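Giding protein-mglB (Thermus thermophilus, PDB 1J3W) belongs to the Roadblock/LC7 family and probably acts as an adaptor and guanine-nucleotide exchange factor in gliding motility. Local coordinates at residues A16-T27 with H121-I132; G78-V86 with Y95-A103. One frame throughout, in Å; residues are numbered along the deposited sequence.

Contact 1. Residues A16-T27 with H121-I132; sequences AVEVLEETLRET and HGKRASEALARI
Val19 fits as a knob into a hole formed by Ala125, Ala128, Leu129 and Ile132, and through it the first and last helices of this Roadblock/LC7 fold lie side by side as an antiparallel pair on one face of the central sheet. The axes of the two segments stand 9.8 Å apart at 175°, and each of the closest backbone pairs has one small or beta-branched partner in Ala16, Ala125 or Thr23. The two branches of the knob divide the hollow. With CG1 anti to the backbone N (chi1 173°), that methyl presses on Ala125, CG1 to CB 3.7 Å, and on the branch point of Leu129, while CG2 turns to Ala128 and meets the end of Ile132 tip to tip. Leu129 is the answering bump: its CD2 lies 3.8 Å from Ala16 CB, and its CD1 meets CD2 of Leu20, whose side chain crosses it at about a right angle. Beneath this layer Leu20, Ala125 and Leu129 all rest on Leu105 of strand 103-109. One turn beyond Val19, Thr23 brings its hydroxyl against the methyl of Ala125, yet OG1 is not left without polar company, since it donates to Val19 O within its own helix and accepts from a water that also donates to His121 O. At the far end Thr27 CG2 lies against His121 CB. Glu26, its chain bent at chi2, folds over the imidazole with its carboxylate stacked 13° from the ring plane; nearer the backbone, Glu26 CB sits 3.6 Å from the centroid of the His121 ring, over its face.

Contact 2. Residues G78-V86 with Y95-A103; sequences GEARFQEEV and YVDEAGEHA
Glu85 and Val96 exchange both backbone hydrogen bonds of an antiparallel pair, Glu85 N to Val96 O at 2.8 Å and Val96 N to Glu85 O at 2.9 Å, in the beta hairpin of strands 84-88 and 93-98. Strand 84-88 ends the sheet within this chain, but there it pairs with a strand of the second subunit, which continues the sheet across the interface. Glu98 N donates to Gln83 O, which also has a water 2.8 Å away and a CA-H contact from Asp97.

Just before strand 84-88, Arg81 forms a salt bridge with Glu98 at the end of strand 93-98, gripping it side-on with two nitrogens, NE to OE2 and NH2 to OE1, both 3.0 Å. It approaches from above the carboxylate, the two planes being 83° apart. Glu98 OE2 has a further, weak donor in Gln83 NE2. Glu101 completes a salt-bridge network: Arg81 NH2 donates to its O, while its OE1, well out of the guanidinium plane, adds charge attraction alone. A water joins Arg81 NH1 to Glu101 O.

Val86, Glu84 and Tyr95 share the sheet face that also carries Asp97, held by Ser126 and Lys123 of the last helix. On the other face Glu85 is bound by Asn66 and Thr70. Glu84 runs out extended, its CG opposite the backbone N (chi1 -172°), to the ring edge of Tyr95, whose OH donates to the anti lone pair of Glu84 OE2 at 2.6 Å.

How the contacts relate
In sequence the hairpin of contact 2 falls between the two helices of contact 1: helix 10-27 comes first, the hairpin follows, and helix 115-135 returns to lie beside the first helix. The centres are about 15 Å apart, yet the two contacts touch where helix 115-135 lies over strand 93-98. The helix meets that strand at Asp97, and a little further on Ala130 packs on Gly100. Both contacts are tied to strand 103-109, by side chains from contact 1 and by backbone bonds from contact 2. No other chain of the assembly touches the helix pair, whereas contact 2 borders the second subunit, so the helices back a sheet whose hairpin edge forms the interface with that subunit.

Contact 1. Residues A16-T27 with H121-I132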
loop_
_atom_site.group_PDB
_atom_site.type_symbol
_atom_site.label_atom_id
_atom_site.label_comp_id
_atom_site.label_asym_id
_atom_site.label_seq_id
_atom_site.Cartn_x
_atom_site.Cartn_y
_atom_site.Cartn_z
ATOM N N ALA B 16 28.089 6.704 8.437
ATOM C CA ALA B 16 26.627 6.758 8.483
ATOM C C ALA B 16 26.145 6.984 9.908
ATOM O O ALA B 16 25.269 7.815 10.156
ATOM C CB ALA B 16 26.037 5.465 7.934
ATOM N N VAL B 17 26.709 6.235 10.847
ATOM C CA VAL B 17 26.325 6.375 12.244
ATOM C C VAL B 17 26.591 7.792 12.747
ATOM O O VAL B 17 25.785 8.355 13.490
ATOM C CB VAL B 17 27.079 5.358 13.120
ATOM C CG1 VAL B 17 27.017 5.771 14.576
ATOM C CG2 VAL B 17 26.463 3.982 12.935
ATOM N N GLU B 18 27.722 8.368 12.349
ATOM C CA GLU B 18 28.055 9.723 12.759
ATOM C C GLU B 18 26.984 10.696 12.270
ATOM O O GLU B 18 26.573 11.596 13.007
ATOM C CB GLU B 18 29.434 10.107 12.221
ATOM C CG GLU B 18 30.565 9.642 13.127
ATOM C CD GLU B 18 31.882 9.485 12.396
ATOM O OE1 GLU B 18 32.110 10.226 11.417
ATOM O OE2 GLU B 18 32.693 8.625 12.812
ATOM N N VAL B 19 26.521 10.511 11.036
ATOM C CA VAL B 19 25.477 11.374 10.499
ATOM C C VAL B 19 24.214 11.218 11.345
ATOM O O VAL B 19 23.581 12.209 11.717
ATOM C CB VAL B 19 25.132 11.023 9.036
ATOM C CG1 VAL B 19 23.928 11.841 8.578
ATOM C CG2 VAL B 19 26.327 11.310 8.131
ATOM N N LEU B 20 23.853 9.979 11.666
ATOM C CA LEU B 20 22.647 9.744 12.458
ATOM C C LEU B 20 22.739 10.383 13.834
ATOM O O LEU B 20 21.782 11.011 14.291
ATOM C CB LEU B 20 22.369 8.243 12.597
ATOM C CG LEU B 20 22.075 7.483 11.299
ATOM C CD1 LEU B 20 21.844 6.024 11.624
ATOM C CD2 LEU B 20 20.855 8.066 10.592
ATOM N N GLU B 21 23.885 10.232 14.491
ATOM C CA GLU B 21 24.085 10.808 15.815
ATOM C C GLU B 21 24.002 12.331 15.785
ATOM O O GLU B 21 23.348 12.944 16.634
ATOM C CB GLU B 21 25.441 10.371 16.377
ATOM C CG GLU B 21 25.495 8.896 16.733
ATOM C CD GLU B 21 26.894 8.416 17.063
ATOM O OE1 GLU B 21 27.020 7.295 17.601
ATOM O OE2 GLU B 21 27.865 9.149 16.780
ATOM N N GLU B 22 24.667 12.937 14.809
ATOM C CA GLU B 22 24.660 14.389 14.676
ATOM C C GLU B 22 23.250 14.890 14.385
ATOM O O GLU B 22 22.821 15.916 14.915
ATOM C CB GLU B 22 25.603 14.816 13.548
ATOM C CG GLU B 22 27.066 14.488 13.819
ATOM C CD GLU B 22 27.948 14.714 12.607
ATOM O OE1 GLU B 22 29.178 14.513 12.720
ATOM O OE2 GLU B 22 27.415 15.088 11.541
ATOM N N THR B 23 22.521 14.156 13.551
ATOM C CA THR B 23 21.165 14.553 13.193
ATOM C C THR B 23 20.244 14.537 14.416
ATOM O O THR B 23 19.389 15.410 14.566
ATOM C CB THR B 23 20.624 13.648 12.076
ATOM O OG1 THR B 23 21.501 13.747 10.941
ATOM C CG2 THR B 23 19.231 14.092 11.639
ATOM N N LEU B 24 20.420 13.555 15.295
ATOM C CA LEU B 24 19.601 13.502 16.504
ATOM C C LEU B 24 19.872 14.743 17.352
ATOM O O LEU B 24 18.945 15.370 17.860
ATOM C CB LEU B 24 19.913 12.243 17.315
ATOM C CG LEU B 24 19.417 10.926 16.710
ATOM C CD1 LEU B 24 20.001 9.768 17.489
ATOM C CD2 LEU B 24 17.888 10.876 16.744
ATOM N N ARG B 25 21.142 15.100 17.504
ATOM C CA ARG B 25 21.502 16.271 18.295
ATOM C C ARG B 25 20.968 17.579 17.707
ATOM O O ARG B 25 20.478 18.445 18.439
ATOM C CB ARG B 25 23.024 16.360 18.446
ATOM C CG ARG B 25 23.617 15.307 19.370
ATOM C CD ARG B 25 25.076 15.607 19.693
ATOM N NE ARG B 25 25.984 15.286 18.594
ATOM C CZ ARG B 25 26.322 14.048 18.238
ATOM N NH1 ARG B 25 25.828 13.007 18.895
ATOM N NH2 ARG B 25 27.161 13.853 17.230
ATOM N N GLU B 26 21.054 17.718 16.389
ATOM C CA GLU B 26 20.597 18.934 15.718
ATOM C C GLU B 26 19.086 19.098 15.643
ATOM O O GLU B 26 18.579 20.218 15.635
ATOM C CB GLU B 26 21.154 18.986 14.288
ATOM C CG GLU B 26 22.665 19.075 14.196
ATOM C CD GLU B 26 23.187 20.489 14.343
ATOM O OE1 GLU B 26 22.404 21.392 14.710
ATOM O OE2 GLU B 26 24.393 20.699 14.088
ATOM N N THR B 27 18.371 17.979 15.589
ATOM C CA THR B 27 16.918 18.011 15.445
ATOM C C THR B 27 16.101 17.855 16.711
ATOM O O THR B 27 14.986 18.368 16.794
ATOM C CB THR B 27 16.424 16.899 14.493
ATOM O OG1 THR B 27 16.747 15.615 15.052
ATOM C CG2 THR B 27 17.057 17.039 13.120
ATOM N N HIS B 121 17.813 19.661 9.016
ATOM C CA HIS B 121 18.899 18.722 9.252
ATOM C C HIS B 121 18.600 17.332 8.708
ATOM O O HIS B 121 19.516 16.569 8.398
ATOM C CB HIS B 121 19.224 18.709 10.745
ATOM C CG HIS B 121 19.683 20.041 11.253
ATOM N ND1 HIS B 121 20.945 20.536 11.001
ATOM C CD2 HIS B 121 19.023 21.017 11.921
ATOM C CE1 HIS B 121 21.042 21.759 11.492
ATOM N NE2 HIS B 121 19.889 22.075 12.055
ATOM N N GLY B 122 17.314 17.006 8.585
ATOM C CA GLY B 122 16.937 15.725 8.020
ATOM C C GLY B 122 17.341 15.693 6.553
ATOM O O GLY B 122 17.848 14.689 6.066
ATOM N N LYS B 123 17.124 16.799 5.845
ATOM C CA LYS B 123 17.495 16.873 4.431
ATOM C C LYS B 123 19.017 16.781 4.282
ATOM O O LYS B 123 19.531 16.105 3.389
ATOM C CB LYS B 123 16.978 18.179 3.818
ATOM C CG LYS B 123 17.370 18.385 2.363
ATOM C CD LYS B 123 16.876 17.252 1.473
ATOM C CE LYS B 123 15.357 17.208 1.407
ATOM N NZ LYS B 123 14.881 16.102 0.527
ATOM N N ARG B 124 19.745 17.464 5.159
ATOM C CA ARG B 124 21.197 17.409 5.085
ATOM C C ARG B 124 21.671 15.984 5.341
ATOM O O ARG B 124 22.601 15.495 4.696
ATOM C CB ARG B 124 21.820 18.358 6.104
ATOM C CG ARG B 124 21.596 19.824 5.786
ATOM C CD ARG B 124 22.180 20.712 6.861
ATOM N NE ARG B 124 22.075 22.120 6.495
ATOM C CZ ARG B 124 22.417 23.123 7.296
ATOM N NH1 ARG B 124 22.887 22.873 8.510
ATOM N NH2 ARG B 124 22.283 24.379 6.882
ATOM N N ALA B 125 21.021 15.306 6.278
ATOM C CA ALA B 125 21.401 13.942 6.600
ATOM C C ALA B 125 21.142 12.990 5.441
ATOM O O ALA B 125 21.984 12.148 5.125
ATOM C CB ALA B 125 20.652 13.469 7.836
ATOM N N SER B 126 19.982 13.119 4.804
ATOM C CA SER B 126 19.664 12.221 3.704
ATOM C C SER B 126 20.666 12.369 2.567
ATOM O O SER B 126 21.048 11.379 1.950
ATOM C CB SER B 126 18.234 12.456 3.201
ATOM O OG SER B 126 18.075 13.745 2.643
ATOM N N GLU B 127 21.102 13.594 2.291
ATOM C CA GLU B 127 22.079 13.784 1.225
ATOM C C GLU B 127 23.424 13.180 1.609
ATOM O O GLU B 127 24.092 12.547 0.787
ATOM C CB GLU B 127 22.287 15.260 0.908
ATOM C CG GLU B 127 23.433 15.451 -0.074
ATOM C CD GLU B 127 23.758 16.895 -0.335
ATOM O OE1 GLU B 127 24.022 17.631 0.640
ATOM O OE2 GLU B 127 23.760 17.288 -1.521
ATOM N N ALA B 128 23.829 13.385 2.858
ATOM C CA ALA B 128 25.100 12.846 3.324
ATOM C C ALA B 128 25.076 11.325 3.257
ATOM O O ALA B 128 26.049 10.693 2.847
ATOM C CB ALA B 128 25.372 13.301 4.746
ATOM N N LEU B 129 23.954 10.735 3.657
ATOM C CA LEU B 129 23.820 9.289 3.643
ATOM C C LEU B 129 23.744 8.744 2.223
ATOM O O LEU B 129 24.173 7.621 1.966
ATOM C CB LEU B 129 22.585 8.872 4.448
ATOM C CG LEU B 129 22.748 9.108 5.952
ATOM C CD1 LEU B 129 21.389 9.139 6.635
ATOM C CD2 LEU B 129 23.625 8.017 6.544
ATOM N N ALA B 130 23.202 9.540 1.308
ATOM C CA ALA B 130 23.102 9.125 -0.086
ATOM C C ALA B 130 24.515 8.923 -0.629
ATOM O O ALA B 130 24.788 7.948 -1.330
ATOM C CB ALA B 130 22.373 10.183 -0.901
ATOM N N ARG B 131 25.414 9.843 -0.290
ATOM C CA ARG B 131 26.798 9.754 -0.745
ATOM C C ARG B 131 27.524 8.567 -0.123
ATOM O O ARG B 131 28.300 7.882 -0.790
ATOM C CB ARG B 131 27.555 11.042 -0.415
ATOM C CG ARG B 131 27.106 12.251 -1.213
ATOM C CD ARG B 131 28.181 13.329 -1.220
ATOM N NE ARG B 131 27.835 14.445 -2.096
ATOM C CZ ARG B 131 28.676 15.413 -2.444
ATOM N NH1 ARG B 131 29.924 15.408 -1.992
ATOM N NH2 ARG B 131 28.271 16.388 -3.246
ATOM N N ILE B 132 27.267 8.325 1.158
ATOM C CA ILE B 132 27.893 7.218 1.871
ATOM C C ILE B 132 27.418 5.872 1.326
ATOM O O ILE B 132 28.217 4.956 1.121
ATOM C CB ILE B 132 27.569 7.284 3.381
ATOM C CG1 ILE B 132 28.141 8.571 3.976
ATOM C CG2 ILE B 132 28.136 6.065 4.095
ATOM C CD1 ILE B 132 27.739 8.811 5.420
HETATM O O HOH W 1 21.873 16.367 9.966
#

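Contact 2. Residues G78-V86 with Y95-A103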
loop_
_atom_site.group_PDB
_atom_site.type_symbol
_atom_site.label_atom_id
_atom_site.label_comp_id
_atom_site.label_asym_id
_atom_site.label_seq_id
_atom_site.Cartn_x
_atom_site.Cartn_y
_atom_site.Cartn_z
ATOM N N GLY B 78 2.242 12.462 -11.528
ATOM C CA GLY B 78 3.344 12.598 -12.468
ATOM C C GLY B 78 4.738 12.386 -11.912
ATOM O O GLY B 78 5.728 12.718 -12.566
ATOM N N GLU B 79 4.817 11.821 -10.711
ATOM C CA GLU B 79 6.090 11.557 -10.043
ATOM C C GLU B 79 6.391 10.060 -10.066
ATOM O O GLU B 79 5.478 9.241 -10.132
ATOM C CB GLU B 79 6.016 12.000 -8.579
ATOM C CG GLU B 79 5.717 13.468 -8.344
ATOM C CD GLU B 79 6.921 14.356 -8.580
ATOM O OE1 GLU B 79 8.063 13.853 -8.488
ATOM O OE2 GLU B 79 6.723 15.561 -8.836
ATOM N N ALA B 80 7.670 9.705 -10.010
ATOM C CA ALA B 80 8.046 8.297 -9.978
ATOM C C ALA B 80 7.713 7.800 -8.571
ATOM O O ALA B 80 7.235 6.683 -8.382
ATOM C CB ALA B 80 9.532 8.140 -10.256
ATOM N N ARG B 81 7.970 8.657 -7.589
ATOM C CA ARG B 81 7.692 8.344 -6.197
ATOM C C ARG B 81 7.922 9.602 -5.374
ATOM O O ARG B 81 8.505 10.569 -5.861
ATOM C CB ARG B 81 8.602 7.209 -5.712
ATOM C CG ARG B 81 10.085 7.514 -5.749
ATOM C CD ARG B 81 10.888 6.222 -5.626
ATOM N NE ARG B 81 12.312 6.461 -5.444
ATOM C CZ ARG B 81 13.236 5.505 -5.472
ATOM N NH1 ARG B 81 12.882 4.240 -5.680
ATOM N NH2 ARG B 81 14.511 5.809 -5.278
ATOM N N PHE B 82 7.434 9.606 -4.139
ATOM C CA PHE B 82 7.637 10.762 -3.280
ATOM C C PHE B 82 9.011 10.625 -2.650
ATOM O O PHE B 82 9.376 9.555 -2.171
ATOM C CB PHE B 82 6.563 10.817 -2.195
ATOM C CG PHE B 82 5.187 11.086 -2.728
ATOM C CD1 PHE B 82 4.900 12.284 -3.372
ATOM C CD2 PHE B 82 4.178 10.139 -2.590
ATOM C CE1 PHE B 82 3.623 12.536 -3.870
ATOM C CE2 PHE B 82 2.903 10.379 -3.084
ATOM C CZ PHE B 82 2.622 11.579 -3.724
ATOM N N GLN B 83 9.775 11.708 -2.660
ATOM C CA GLN B 83 11.112 11.685 -2.086
ATOM C C GLN B 83 11.104 11.972 -0.592
ATOM O O GLN B 83 11.845 11.352 0.165
ATOM C CB GLN B 83 12.012 12.708 -2.786
ATOM C CG GLN B 83 12.513 12.295 -4.170
ATOM C CD GLN B 83 11.405 12.183 -5.198
ATOM O OE1 GLN B 83 10.590 13.094 -5.350
ATOM N NE2 GLN B 83 11.379 11.069 -5.923
ATOM N N GLU B 84 10.254 12.903 -0.173
ATOM C CA GLU B 84 10.167 13.298 1.226
ATOM C C GLU B 84 8.735 13.163 1.726
ATOM O O GLU B 84 7.792 13.537 1.032
ATOM C CB GLU B 84 10.632 14.751 1.361
ATOM C CG GLU B 84 10.796 15.270 2.771
ATOM C CD GLU B 84 11.281 16.708 2.788
ATOM O OE1 GLU B 84 10.618 17.564 2.167
ATOM O OE2 GLU B 84 12.324 16.987 3.415
ATOM N N GLU B 85 8.574 12.629 2.933
ATOM C CA GLU B 85 7.254 12.456 3.520
ATOM C C GLU B 85 7.269 12.773 5.005
ATOM O O GLU B 85 8.206 12.405 5.715
ATOM C CB GLU B 85 6.763 11.013 3.340
ATOM C CG GLU B 85 6.482 10.591 1.896
ATOM C CD GLU B 85 5.862 9.201 1.799
ATOM O OE1 GLU B 85 5.297 8.719 2.809
ATOM O OE2 GLU B 85 5.918 8.592 0.710
ATOM N N VAL B 86 6.229 13.456 5.471
ATOM C CA VAL B 86 6.100 13.782 6.887
ATOM C C VAL B 86 4.717 13.337 7.350
ATOM O O VAL B 86 3.716 13.653 6.710
ATOM C CB VAL B 86 6.249 15.295 7.148
ATOM C CG1 VAL B 86 5.994 15.594 8.618
ATOM C CG2 VAL B 86 7.640 15.755 6.754
ATOM N N TYR B 95 9.460 11.447 9.873
ATOM C CA TYR B 95 10.055 12.105 8.716
ATOM C C TYR B 95 10.818 11.040 7.946
ATOM O O TYR B 95 11.640 10.324 8.519
ATOM C CB TYR B 95 11.035 13.194 9.157
ATOM C CG TYR B 95 11.815 13.826 8.025
ATOM C CD1 TYR B 95 11.279 14.873 7.285
ATOM C CD2 TYR B 95 13.091 13.367 7.691
ATOM C CE1 TYR B 95 11.987 15.457 6.240
ATOM C CE2 TYR B 95 13.811 13.944 6.641
ATOM C CZ TYR B 95 13.250 14.986 5.923
ATOM O OH TYR B 95 13.942 15.554 4.873
ATOM N N VAL B 96 10.536 10.927 6.654
ATOM C CA VAL B 96 11.219 9.965 5.806
ATOM C C VAL B 96 11.703 10.683 4.553
ATOM O O VAL B 96 10.952 11.435 3.931
ATOM C CB VAL B 96 10.284 8.811 5.392
ATOM C CG1 VAL B 96 11.037 7.812 4.525
ATOM C CG2 VAL B 96 9.731 8.126 6.628
ATOM N N ASP B 97 12.961 10.464 4.186
ATOM C CA ASP B 97 13.507 11.099 2.998
ATOM C C ASP B 97 14.433 10.117 2.296
ATOM O O ASP B 97 15.112 9.317 2.937
ATOM C CB ASP B 97 14.265 12.377 3.381
ATOM C CG ASP B 97 14.615 13.240 2.175
ATOM O OD1 ASP B 97 13.936 13.133 1.130
ATOM O OD2 ASP B 97 15.562 14.043 2.279
ATOM N N GLU B 98 14.433 10.161 0.972
ATOM C CA GLU B 98 15.283 9.275 0.199
ATOM C C GLU B 98 16.752 9.565 0.443
ATOM O O GLU B 98 17.175 10.725 0.470
ATOM C CB GLU B 98 14.987 9.419 -1.296
ATOM C CG GLU B 98 13.791 8.631 -1.777
ATOM C CD GLU B 98 13.628 8.695 -3.285
ATOM O OE1 GLU B 98 14.642 8.545 -3.997
ATOM O OE2 GLU B 98 12.490 8.887 -3.754
ATOM N N ALA B 99 17.524 8.502 0.634
ATOM C CA ALA B 99 18.965 8.610 0.835
ATOM C C ALA B 99 19.539 7.826 -0.336
ATOM O O ALA B 99 20.004 6.697 -0.183
ATOM C CB ALA B 99 19.370 7.975 2.158
ATOM N N GLY B 100 19.487 8.433 -1.514
ATOM C CA GLY B 100 19.972 7.755 -2.696
ATOM C C GLY B 100 18.829 6.940 -3.263
ATOM O O GLY B 100 17.706 6.994 -2.761
ATOM N N GLU B 101 19.110 6.160 -4.297
ATOM C CA GLU B 101 18.079 5.363 -4.936
ATOM C C GLU B 101 17.628 4.113 -4.192
ATOM O O GLU B 101 16.533 3.614 -4.439
ATOM C CB GLU B 101 18.540 4.961 -6.339
ATOM C CG GLU B 101 18.639 6.124 -7.305
ATOM C CD GLU B 101 17.308 6.824 -7.492
ATOM O OE1 GLU B 101 16.343 6.158 -7.923
ATOM O OE2 GLU B 101 17.225 8.038 -7.205
ATOM N N HIS B 102 18.445 3.611 -3.272
ATOM C CA HIS B 102 18.080 2.379 -2.585
ATOM C C HIS B 102 17.952 2.414 -1.072
ATOM O O HIS B 102 17.858 1.361 -0.444
ATOM C CB HIS B 102 19.070 1.275 -2.961
ATOM C CG HIS B 102 19.269 1.123 -4.437
ATOM N ND1 HIS B 102 20.226 1.824 -5.136
ATOM C CD2 HIS B 102 18.609 0.372 -5.351
ATOM C CE1 HIS B 102 20.149 1.513 -6.418
ATOM N NE2 HIS B 102 19.175 0.635 -6.575
ATOM N N ALA B 103 17.938 3.603 -0.481
ATOM C CA ALA B 103 17.817 3.686 0.968
ATOM C C ALA B 103 16.935 4.849 1.399
ATOM O O ALA B 103 16.641 5.746 0.612
ATOM C CB ALA B 103 19.198 3.807 1.606
HETATM O O HOH W 2 15.166 2.324 -6.291
HETATM O O HOH W 3 10.405 9.260 1.400
#